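Long-range contact in X-ray repair cross complementing protein 1 variant (PDB 6WH2), which probably acts as a scaffold in DNA single-strand break repair, this chain being a BRCT domain that forms one piece of it: residues Phe5-His10 and Ala31-Leu36. Sequence-based numbering, arbitrary orientation.
Sequences FFQGKH and AFNGEL
Phe32 meets both phenylalanines of 5-10. The side chains of Phe32 and Phe5 run side by side, pointing the same way. Phe5 CZ sits over one face of the Phe32 ring, toward the rim, 3.5 Å from Phe32 CD2. The two planes are inclined at 36°, so the rings are neither parallel nor perpendicular. Phe32 CB makes a CH-pi contact over the face of the Phe5 ring, and it also lies 3.8 Å from Phe6 CD2. Phe6 CG is anti to the carbonyl carbon (chi1 -81°), and this brings the CD2 side of its ring against Phe32 CB. The Phe6 ring also meets Phe11 and Ile75. Helix 73-81 borders this cluster through Cys78, Ile75 and Asn79.

A backbone bond also joins Phe6 and Phe32. Phe6 N donates to Phe32 O at 3.0 Å, in the carbonyl plane but with a bent N-H...O angle of 137°. Helix 21-31 ends here in a Schellman motif, with Asn33 at positive phi as its C-prime residue. On the other segment, Phe6 to Lys9 form a type II beta turn, closed by Lys9 N to Phe6 O. The turn leads into strand 10-13, next to 35-36, an outermost strand of this chain's parallel sheet in the BRCT fold. Helix 21-31 is thus the connection of a beta-alpha-beta unit.

Glu35 begins the strand pairing. Its N donates to Lys9 O at 3.1 Å, in a fairly straight bond. Its backbone O receives a CA-H...O contact from His10 CA. The side chains of Glu35 and His10 run side by side on one face of the sheet. Glu35 OE2 comes within 3.4 Å of His10 CE1, obliquely to the ring. The stronger polar partner of His10 is Glu37, which is hydrogen-bonded to His10 ND1 and helps fix the imidazole's rotation.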
# COMPACT_ATOMS: atom_id res chain seq x y z
N PHE B 5 14.75 -13.14 -5.08
CA PHE B 5 14.13 -11.83 -5.24
C PHE B 5 13.41 -11.35 -3.99
O PHE B 5 12.96 -10.19 -3.96
CB PHE B 5 13.17 -11.81 -6.44
CG PHE B 5 12.23 -12.98 -6.49
CD1 PHE B 5 11.16 -13.07 -5.61
CD2 PHE B 5 12.40 -13.98 -7.43
CE1 PHE B 5 10.29 -14.14 -5.66
CE2 PHE B 5 11.53 -15.06 -7.49
CZ PHE B 5 10.47 -15.13 -6.60
N PHE B 6 13.28 -12.18 -2.96
CA PHE B 6 12.76 -11.77 -1.67
C PHE B 6 13.85 -11.33 -0.71
O PHE B 6 13.57 -11.10 0.47
CB PHE B 6 11.94 -12.89 -1.03
CG PHE B 6 10.53 -13.01 -1.54
CD1 PHE B 6 9.93 -11.96 -2.22
CD2 PHE B 6 9.81 -14.17 -1.34
CE1 PHE B 6 8.64 -12.07 -2.68
CE2 PHE B 6 8.51 -14.29 -1.81
CZ PHE B 6 7.93 -13.23 -2.48
N GLN B 7 15.09 -11.22 -1.18
CA GLN B 7 16.22 -10.95 -0.29
C GLN B 7 16.06 -9.59 0.38
O GLN B 7 15.71 -8.59 -0.27
CB GLN B 7 17.53 -11.01 -1.07
CG GLN B 7 18.77 -10.79 -0.22
CD GLN B 7 20.06 -11.01 -1.00
OE1 GLN B 7 20.11 -10.78 -2.21
NE2 GLN B 7 21.10 -11.44 -0.30
N GLY B 8 16.34 -9.54 1.68
CA GLY B 8 16.23 -8.32 2.45
C GLY B 8 14.83 -7.93 2.85
O GLY B 8 14.65 -6.87 3.46
N LYS B 9 13.83 -8.75 2.54
CA LYS B 9 12.44 -8.44 2.84
C LYS B 9 11.96 -9.30 4.00
O LYS B 9 12.16 -10.52 4.00
CB LYS B 9 11.55 -8.67 1.61
CG LYS B 9 12.03 -7.91 0.38
CD LYS B 9 10.91 -7.69 -0.62
CE LYS B 9 11.42 -6.98 -1.86
NZ LYS B 9 12.19 -5.75 -1.52
N HIS B 10 11.34 -8.66 4.99
CA HIS B 10 10.90 -9.32 6.21
C HIS B 10 9.39 -9.49 6.18
O HIS B 10 8.66 -8.50 6.02
CB HIS B 10 11.34 -8.52 7.44
CG HIS B 10 12.82 -8.40 7.59
ND1 HIS B 10 13.53 -9.03 8.59
CD2 HIS B 10 13.74 -7.73 6.85
CE1 HIS B 10 14.81 -8.75 8.47
NE2 HIS B 10 14.97 -7.96 7.42
N ALA B 31 12.42 -20.01 0.39
CA ALA B 31 13.15 -20.46 -0.78
C ALA B 31 13.76 -19.30 -1.55
O ALA B 31 14.87 -19.42 -2.10
CB ALA B 31 12.23 -21.27 -1.70
N PHE B 32 13.06 -18.17 -1.61
CA PHE B 32 13.51 -17.01 -2.37
C PHE B 32 14.23 -15.98 -1.50
O PHE B 32 14.24 -14.79 -1.82
CB PHE B 32 12.33 -16.38 -3.10
CG PHE B 32 11.54 -17.36 -3.92
CD1 PHE B 32 12.19 -18.32 -4.68
CD2 PHE B 32 10.16 -17.32 -3.94
CE1 PHE B 32 11.47 -19.22 -5.44
CE2 PHE B 32 9.43 -18.22 -4.69
CZ PHE B 32 10.09 -19.18 -5.44
N ASN B 33 14.82 -16.43 -0.38
CA ASN B 33 15.71 -15.65 0.47
C ASN B 33 14.99 -14.58 1.28
O ASN B 33 15.63 -13.66 1.80
CB ASN B 33 16.85 -15.01 -0.33
CG ASN B 33 18.15 -14.95 0.44
OD1 ASN B 33 18.24 -15.44 1.57
ND2 ASN B 33 19.17 -14.35 -0.16
N GLY B 34 13.67 -14.67 1.42
CA GLY B 34 12.98 -13.84 2.38
C GLY B 34 13.24 -14.30 3.80
O GLY B 34 13.78 -15.37 4.05
N GLU B 35 12.83 -13.47 4.76
CA GLU B 35 13.05 -13.77 6.17
C GLU B 35 11.75 -13.59 6.94
O GLU B 35 11.14 -12.51 6.88
CB GLU B 35 14.16 -12.89 6.76
CG GLU B 35 15.54 -13.27 6.26
CD GLU B 35 16.55 -12.14 6.40
OE1 GLU B 35 17.37 -11.97 5.47
OE2 GLU B 35 16.55 -11.45 7.44
N LEU B 36 11.33 -14.63 7.66
CA LEU B 36 10.11 -14.58 8.45
C LEU B 36 10.40 -14.04 9.84
O LEU B 36 11.41 -14.37 10.46
CB LEU B 36 9.48 -15.96 8.58
CG LEU B 36 8.64 -16.54 7.43
CD1 LEU B 36 7.53 -15.58 7.02
CD2 LEU B 36 9.51 -16.93 6.26